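Local coordinates for protein CTP:phosphocholine Cytidylyltransferase (PDB 1JYK) that catalyses the transfer of a cytidylyl group from CTP to phosphocholine, probably yielding CDP-choline and pyrophosphate, at residues E116-N120 / S121-D125; N137-T140 / R141-F145; D217-E221 / L222-V226. All blocks are in the same frame, centred on the assembly; numbering follows the deposited sequence.

Contact 1. Residues E116-N120 / S121-D125; sequences EELAN and SYVID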
loop_
_atom_site.group_PDB
_atom_site.type_symbol
_atom_site.label_atom_id
_atom_site.label_comp_id
_atom_site.label_asym_id
_atom_site.label_seq_id
_atom_site.Cartn_x
_atom_site.Cartn_y
_atom_site.Cartn_z
ATOM N N GLU A 116 2.366 15.582 0.426
ATOM C CA GLU A 116 1.988 16.493 -0.646
ATOM C C GLU A 116 1.928 15.808 -2.015
ATOM O O GLU A 116 1.533 16.417 -3.005
ATOM C CB GLU A 116 2.945 17.690 -0.678
ATOM C CG GLU A 116 3.092 18.414 0.681
ATOM C CD GLU A 116 1.759 18.890 1.287
ATOM O OE1 GLU A 116 0.810 19.179 0.527
ATOM O OE2 GLU A 116 1.658 18.981 2.530
ATOM N N GLU A 117 2.301 14.534 -2.062
ATOM C CA GLU A 117 2.280 13.769 -3.306
ATOM C C GLU A 117 1.061 12.853 -3.365
ATOM O O GLU A 117 0.845 12.160 -4.357
ATOM C CB GLU A 117 3.540 12.912 -3.409
ATOM C CG GLU A 117 4.828 13.692 -3.274
ATOM C CD GLU A 117 5.325 14.216 -4.607
ATOM O OE1 GLU A 117 4.644 13.996 -5.633
ATOM O OE2 GLU A 117 6.403 14.845 -4.633
ATOM N N LEU A 118 0.266 12.850 -2.302
ATOM C CA LEU A 118 -0.899 11.978 -2.234
ATOM C C LEU A 118 -1.947 12.170 -3.329
ATOM O O LEU A 118 -2.514 11.189 -3.824
ATOM C CB LEU A 118 -1.564 12.102 -0.862
ATOM C CG LEU A 118 -2.625 11.043 -0.540
ATOM C CD1 LEU A 118 -2.058 9.636 -0.713
ATOM C CD2 LEU A 118 -3.100 11.251 0.886
ATOM N N ALA A 119 -2.206 13.419 -3.703
ATOM C CA ALA A 119 -3.207 13.724 -4.725
ATOM C C ALA A 119 -3.020 12.957 -6.031
ATOM O O ALA A 119 -1.961 13.023 -6.654
ATOM C CB ALA A 119 -3.223 15.221 -5.005
ATOM N N ASN A 120 -4.069 12.242 -6.435
ATOM C CA ASN A 120 -4.064 11.455 -7.663
ATOM C C ASN A 120 -2.967 10.410 -7.664
ATOM O O ASN A 120 -2.331 10.149 -8.689
ATOM C CB ASN A 120 -3.910 12.378 -8.863
ATOM C CG ASN A 120 -5.123 13.252 -9.065
ATOM O OD1 ASN A 120 -6.257 12.773 -9.014
ATOM N ND2 ASN A 120 -4.898 14.541 -9.284
ATOM N N SER A 121 -2.763 9.795 -6.507
ATOM C CA SER A 121 -1.733 8.787 -6.365
ATOM C C SER A 121 -2.237 7.451 -5.830
ATOM O O SER A 121 -3.202 7.387 -5.061
ATOM C CB SER A 121 -0.638 9.320 -5.443
ATOM O OG SER A 121 0.287 8.304 -5.101
ATOM N N TYR A 122 -1.585 6.380 -6.270
ATOM C CA TYR A 122 -1.894 5.040 -5.793
ATOM C C TYR A 122 -0.983 4.877 -4.584
ATOM O O TYR A 122 0.106 5.454 -4.549
ATOM C CB TYR A 122 -1.491 3.971 -6.818
ATOM C CG TYR A 122 -2.498 3.733 -7.909
ATOM C CD1 TYR A 122 -3.525 2.799 -7.750
ATOM C CD2 TYR A 122 -2.444 4.462 -9.096
ATOM C CE1 TYR A 122 -4.476 2.605 -8.755
ATOM C CE2 TYR A 122 -3.389 4.275 -10.101
ATOM C CZ TYR A 122 -4.400 3.350 -9.924
ATOM O OH TYR A 122 -5.337 3.194 -10.913
ATOM N N VAL A 123 -1.427 4.116 -3.592
ATOM C CA VAL A 123 -0.609 3.825 -2.423
ATOM C C VAL A 123 -0.574 2.308 -2.477
ATOM O O VAL A 123 -1.622 1.662 -2.475
ATOM C CB VAL A 123 -1.258 4.310 -1.101
ATOM C CG1 VAL A 123 -0.432 3.827 0.094
ATOM C CG2 VAL A 123 -1.341 5.835 -1.101
ATOM N N ILE A 124 0.624 1.742 -2.521
ATOM C CA ILE A 124 0.784 0.304 -2.645
ATOM C C ILE A 124 1.679 -0.321 -1.589
ATOM O O ILE A 124 2.761 0.190 -1.307
ATOM C CB ILE A 124 1.371 -0.019 -4.035
ATOM C CG1 ILE A 124 0.440 0.537 -5.111
ATOM C CG2 ILE A 124 1.597 -1.520 -4.193
ATOM C CD1 ILE A 124 1.165 1.104 -6.309
ATOM N N ASP A 125 1.224 -1.427 -1.009
ATOM C CA ASP A 125 2.018 -2.142 -0.015
ATOM C C ASP A 125 2.991 -2.981 -0.833
ATOM O O ASP A 125 2.594 -3.613 -1.810
ATOM C CB ASP A 125 1.143 -3.069 0.829
ATOM C CG ASP A 125 0.303 -2.322 1.856
ATOM O OD1 ASP A 125 0.514 -1.106 2.069
ATOM O OD2 ASP A 125 -0.580 -2.972 2.458
#

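Contact 2. Residues N137-T140 / R141-F145; sequences NDLT and RSTYF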
loop_
_atom_site.group_PDB
_atom_site.type_symbol
_atom_site.label_atom_id
_atom_site.label_comp_id
_atom_site.label_asym_id
_atom_site.label_seq_id
_atom_site.Cartn_x
_atom_site.Cartn_y
_atom_site.Cartn_z
ATOM N N ASN A 137 -4.761 4.670 -15.422
ATOM C CA ASN A 137 -4.499 6.099 -15.314
ATOM C C ASN A 137 -5.736 6.968 -15.571
ATOM O O ASN A 137 -5.616 8.174 -15.779
ATOM C CB ASN A 137 -3.344 6.503 -16.252
ATOM C CG ASN A 137 -3.700 6.385 -17.734
ATOM O OD1 ASN A 137 -4.751 5.867 -18.106
ATOM N ND2 ASN A 137 -2.807 6.878 -18.587
ATOM N N ASP A 138 -6.919 6.362 -15.522
ATOM C CA ASP A 138 -8.149 7.105 -15.765
ATOM C C ASP A 138 -9.148 7.088 -14.597
ATOM O O ASP A 138 -10.321 7.417 -14.772
ATOM C CB ASP A 138 -8.819 6.571 -17.026
ATOM C CG ASP A 138 -9.176 5.111 -16.909
ATOM O OD1 ASP A 138 -8.827 4.492 -15.878
ATOM O OD2 ASP A 138 -9.810 4.585 -17.845
ATOM N N LEU A 139 -8.683 6.709 -13.410
ATOM C CA LEU A 139 -9.543 6.675 -12.229
ATOM C C LEU A 139 -9.915 8.104 -11.858
ATOM O O LEU A 139 -9.056 8.988 -11.865
ATOM C CB LEU A 139 -8.811 6.028 -11.058
ATOM C CG LEU A 139 -9.362 4.697 -10.561
ATOM C CD1 LEU A 139 -9.449 3.708 -11.712
ATOM C CD2 LEU A 139 -8.455 4.167 -9.464
ATOM N N THR A 140 -11.184 8.332 -11.528
ATOM C CA THR A 140 -11.640 9.675 -11.182
ATOM C C THR A 140 -12.120 9.834 -9.746
ATOM O O THR A 140 -12.627 10.893 -9.374
ATOM C CB THR A 140 -12.776 10.135 -12.116
ATOM O OG1 THR A 140 -13.861 9.204 -12.045
ATOM C CG2 THR A 140 -12.279 10.224 -13.550
ATOM N N ARG A 141 -11.968 8.794 -8.939
ATOM C CA ARG A 141 -12.399 8.873 -7.553
ATOM C C ARG A 141 -11.546 7.972 -6.684
ATOM O O ARG A 141 -10.985 6.986 -7.166
ATOM C CB ARG A 141 -13.873 8.480 -7.428
ATOM C CG ARG A 141 -14.130 7.004 -7.597
ATOM C CD ARG A 141 -15.560 6.752 -8.043
ATOM N NE ARG A 141 -15.934 5.348 -7.895
ATOM C CZ ARG A 141 -17.188 4.906 -7.903
ATOM N NH1 ARG A 141 -18.190 5.758 -8.048
ATOM N NH2 ARG A 141 -17.439 3.614 -7.755
ATOM N N SER A 142 -11.444 8.323 -5.402
ATOM C CA SER A 142 -10.657 7.546 -4.449
ATOM C C SER A 142 -11.215 6.129 -4.419
ATOM O O SER A 142 -12.434 5.931 -4.303
ATOM C CB SER A 142 -10.722 8.191 -3.065
ATOM O OG SER A 142 -10.219 9.513 -3.128
ATOM N N THR A 143 -10.321 5.149 -4.513
ATOM C CA THR A 143 -10.731 3.754 -4.570
ATOM C C THR A 143 -9.870 2.795 -3.761
ATOM O O THR A 143 -8.647 2.949 -3.678
ATOM C CB THR A 143 -10.698 3.248 -6.038
ATOM O OG1 THR A 143 -11.520 4.086 -6.853
ATOM C CG2 THR A 143 -11.180 1.814 -6.135
ATOM N N TYR A 144 -10.528 1.806 -3.169
ATOM C CA TYR A 144 -9.846 0.757 -2.437
ATOM C C TYR A 144 -10.041 -0.468 -3.320
ATOM O O TYR A 144 -11.183 -0.826 -3.617
ATOM C CB TYR A 144 -10.524 0.477 -1.096
ATOM C CG TYR A 144 -10.006 1.292 0.057
ATOM C CD1 TYR A 144 -8.694 1.170 0.491
ATOM C CD2 TYR A 144 -10.837 2.190 0.719
ATOM C CE1 TYR A 144 -8.218 1.925 1.558
ATOM C CE2 TYR A 144 -10.374 2.949 1.786
ATOM C CZ TYR A 144 -9.066 2.811 2.200
ATOM O OH TYR A 144 -8.612 3.554 3.258
ATOM N N PHE A 145 -8.953 -1.088 -3.771
ATOM C CA PHE A 145 -9.068 -2.303 -4.572
ATOM C C PHE A 145 -9.047 -3.396 -3.514
ATOM O O PHE A 145 -8.012 -3.654 -2.897
ATOM C CB PHE A 145 -7.893 -2.407 -5.542
ATOM C CG PHE A 145 -7.936 -1.368 -6.620
ATOM C CD1 PHE A 145 -8.418 -1.678 -7.889
ATOM C CD2 PHE A 145 -7.550 -0.059 -6.351
ATOM C CE1 PHE A 145 -8.522 -0.697 -8.880
ATOM C CE2 PHE A 145 -7.648 0.929 -7.330
ATOM C CZ PHE A 145 -8.139 0.608 -8.599
#

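Contact 3. Residues D217-E221 / L222-V226; sequences DNIKE and LDVYV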
loop_
_atom_site.group_PDB
_atom_site.type_symbol
_atom_site.label_atom_id
_atom_site.label_comp_id
_atom_site.label_asym_id
_atom_site.label_seq_id
_atom_site.Cartn_x
_atom_site.Cartn_y
_atom_site.Cartn_z
ATOM N N ASP A 217 -10.434 6.799 10.580
ATOM C CA ASP A 217 -10.832 7.714 11.649
ATOM C C ASP A 217 -11.522 9.001 11.198
ATOM O O ASP A 217 -11.928 9.805 12.031
ATOM C CB ASP A 217 -9.610 8.046 12.514
ATOM C CG ASP A 217 -9.026 6.814 13.208
ATOM O OD1 ASP A 217 -7.841 6.848 13.598
ATOM O OD2 ASP A 217 -9.746 5.803 13.373
ATOM N N ASN A 218 -11.665 9.195 9.891
ATOM C CA ASN A 218 -12.311 10.395 9.357
ATOM C C ASN A 218 -13.203 10.026 8.175
ATOM O O ASN A 218 -13.562 10.878 7.369
ATOM C CB ASN A 218 -11.250 11.400 8.884
ATOM C CG ASN A 218 -10.267 11.780 9.980
ATOM O OD1 ASN A 218 -10.551 12.652 10.801
ATOM N ND2 ASN A 218 -9.103 11.127 9.997
ATOM N N ILE A 219 -13.557 8.748 8.083
ATOM C CA ILE A 219 -14.361 8.243 6.974
ATOM C C ILE A 219 -15.605 9.065 6.634
ATOM O O ILE A 219 -15.946 9.235 5.466
ATOM C CB ILE A 219 -14.749 6.762 7.230
ATOM C CG1 ILE A 219 -15.320 6.138 5.955
ATOM C CG2 ILE A 219 -15.734 6.674 8.382
ATOM C CD1 ILE A 219 -14.442 6.317 4.731
ATOM N N LYS A 220 -16.272 9.589 7.655
ATOM C CA LYS A 220 -17.481 10.389 7.470
ATOM C C LYS A 220 -17.242 11.670 6.677
ATOM O O LYS A 220 -18.189 12.289 6.192
ATOM C CB LYS A 220 -18.095 10.733 8.834
ATOM C CG LYS A 220 -17.422 10.043 10.034
ATOM C CD LYS A 220 -15.932 10.388 10.133
ATOM C CE LYS A 220 -15.193 9.561 11.183
ATOM N NZ LYS A 220 -15.597 8.129 11.249
ATOM N N GLU A 221 -15.982 12.065 6.535
ATOM C CA GLU A 221 -15.637 13.279 5.791
ATOM C C GLU A 221 -15.074 12.988 4.405
ATOM O O GLU A 221 -14.835 13.909 3.625
ATOM C CB GLU A 221 -14.587 14.092 6.548
ATOM C CG GLU A 221 -14.826 14.190 8.027
ATOM C CD GLU A 221 -16.008 15.065 8.336
ATOM O OE1 GLU A 221 -16.204 16.060 7.604
ATOM O OE2 GLU A 221 -16.738 14.756 9.303
ATOM N N LEU A 222 -14.858 11.714 4.100
ATOM C CA LEU A 222 -14.267 11.352 2.825
ATOM C C LEU A 222 -15.162 10.529 1.922
ATOM O O LEU A 222 -16.017 9.780 2.385
ATOM C CB LEU A 222 -12.959 10.596 3.070
ATOM C CG LEU A 222 -11.970 11.254 4.038
ATOM C CD1 LEU A 222 -10.929 10.236 4.499
ATOM C CD2 LEU A 222 -11.316 12.445 3.359
ATOM N N ASP A 223 -14.954 10.686 0.620
ATOM C CA ASP A 223 -15.705 9.945 -0.386
ATOM C C ASP A 223 -14.729 8.949 -1.008
ATOM O O ASP A 223 -13.861 9.330 -1.800
ATOM C CB ASP A 223 -16.242 10.887 -1.466
ATOM C CG ASP A 223 -17.318 11.823 -0.944
ATOM O OD1 ASP A 223 -17.917 11.531 0.112
ATOM O OD2 ASP A 223 -17.562 12.856 -1.593
ATOM N N VAL A 224 -14.866 7.685 -0.625
ATOM C CA VAL A 224 -14.006 6.621 -1.133
ATOM C C VAL A 224 -14.889 5.479 -1.608
ATOM O O VAL A 224 -15.926 5.192 -1.011
ATOM C CB VAL A 224 -13.055 6.084 -0.042
ATOM C CG1 VAL A 224 -11.863 5.372 -0.697
ATOM C CG2 VAL A 224 -12.600 7.230 0.863
ATOM N N TYR A 225 -14.469 4.821 -2.675
ATOM C CA TYR A 225 -15.253 3.738 -3.223
ATOM C C TYR A 225 -14.502 2.427 -3.241
ATOM O O TYR A 225 -13.284 2.400 -3.110
ATOM C CB TYR A 225 -15.719 4.121 -4.621
ATOM C CG TYR A 225 -16.609 5.327 -4.583
ATOM C CD1 TYR A 225 -16.075 6.607 -4.456
ATOM C CD2 TYR A 225 -17.998 5.191 -4.631
ATOM C CE1 TYR A 225 -16.900 7.720 -4.379
ATOM C CE2 TYR A 225 -18.829 6.297 -4.553
ATOM C CZ TYR A 225 -18.274 7.554 -4.429
ATOM O OH TYR A 225 -19.098 8.648 -4.370
ATOM N N VAL A 226 -15.243 1.338 -3.396
ATOM C CA VAL A 226 -14.657 0.012 -3.409
ATOM C C VAL A 226 -14.681 -0.625 -4.794
ATOM O O VAL A 226 -15.706 -0.609 -5.477
ATOM C CB VAL A 226 -15.398 -0.923 -2.422
ATOM C CG1 VAL A 226 -14.773 -2.310 -2.430
ATOM C CG2 VAL A 226 -15.347 -0.341 -1.021
#

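Contact 1. Residues E116-N120 / S121-D125
L118 and V123 make the tight apolar part of this local contact. The methyl CD1 of L118 lies 3.9 Å from CG2 of V123. L118 CB points away from the strand, but chi1 of -168° swings CG opposite the backbone N, and CD1 then reaches V123. W185 touches both side chains, and A190 and I193 of helix 187-201 also pack on L118. Next to them, S121 CB presses on the loop backbone, 3.1 Å from L118 O and 3.4 Å from E117 O. Residues L118 to S121 form a type II beta turn, closed by a weak bond from S121 N to L118 O (3.0 Å, 123° at the hydrogen). The turn merges into a G1 beta bulge, because N120 and S121 both face W185 on the antiparallel neighbour strand. N120, with phi 59°, takes the left-handed first position of this bulge. S121 OG donates to Y122 O at 2.9 Å, from above the carbonyl plane. The polar ends of E117 and N120 lie at partly exposed positions and are held loosely. N120 ND2 has a weak bond to E23 O, and E117 has a long, weak ion pair with R95.

Contact 2. Residues N137-T140 / R141-F145
T143 OG1 lies 3.0 Å from R141 O and also touches L139, whose CD2 is 4.0 Å away. T143 OG1 can donate to R141 O, but its one proton has another acceptor within reach, so this bond is not settled. T143 OG1 stands beside its own backbone N (chi1 -56°), which turns it back toward the start of the strand. The same rotation sends T143 CG2 the other way, over one face of the F145 ring. That methyl is 3.8 Å above the ring plane and offset toward the rim. L139 approaches the same ring from a different side. Its CD2 meets the edge, near the ring plane, 3.7 Å from F145 CZ and 4.0 Å from F145 CE2. L139 and F145 reach each other from opposite directions. Y122 of strand 121-125 touches both of them, and F184 adds to the packing on L139. The segment is the entry from a loop into strand 142-149, which lies in the mixed sheet between strands 182-185 and 224-228. R141 extends from CG to NE and makes a cation-pi contact with Y225. The loop thus meets the strand through the apolar contact of L139 with F145, while the buried R141 N has no partner in the model.

Contact 3. Residues D217-E221 / L222-V226
A short 3-10 turn at residues 219-221 leads into strand 224-228, and I219 and L222 are joined at its end. L222 N donates to I219 O at 3.0 Å, with 158° at the hydrogen. One residue earlier, E221 N donates to N218 O at 2.8 Å. Both bonds span three residues, the spacing of a 3-10 helix. L222 packs back against this turn. Its CG is 3.7 Å from N218 O and its CD1 is 3.9 Å from the same oxygen. CD2 lies 3.8 Å from E221 O. L222 CG sits beside its backbone N (chi1 -50°), and the branched end thereby stays close to the turn. T189, K192 and F196 of helix 187-201 also touch L222, and K192 NZ bonds to E221 O. The chain then enters strand 224-228, which runs parallel to strand 142-149 at this part of the mixed sheet. I219 CD1 makes a looser apolar contact with V224 CG2 at 4.4 Å, and V166 of strand 166-170 touches I219 too. The exposed side carries charge. E221 leads its carboxylate away from the strand, on a chain bent at chi2. D223 OD1 forms a salt bridge with K165 NZ.

All three contacts lead from a loop or turn into a strand of one mixed sheet. Contact 1 lies nearest the centre of the chain, about 9 Å from it between centres. Contacts 2 and 3 lie about 14 and 17 Å out and include more exposed residues. Contacts 1 and 2 share an apolar layer, where Y122 CE1 is 3.9 Å from F145 CE2. Contacts 2 and 3 sit on neighbouring parallel strands, and the probable bond from Y144 N to Y225 O measures 2.8 Å. Contacts 1 and 3 do not touch. A weak backbone bond closes the turn of contact 1 and a straighter one that of contact 3, whereas contact 2 relies on methyl and ring packing.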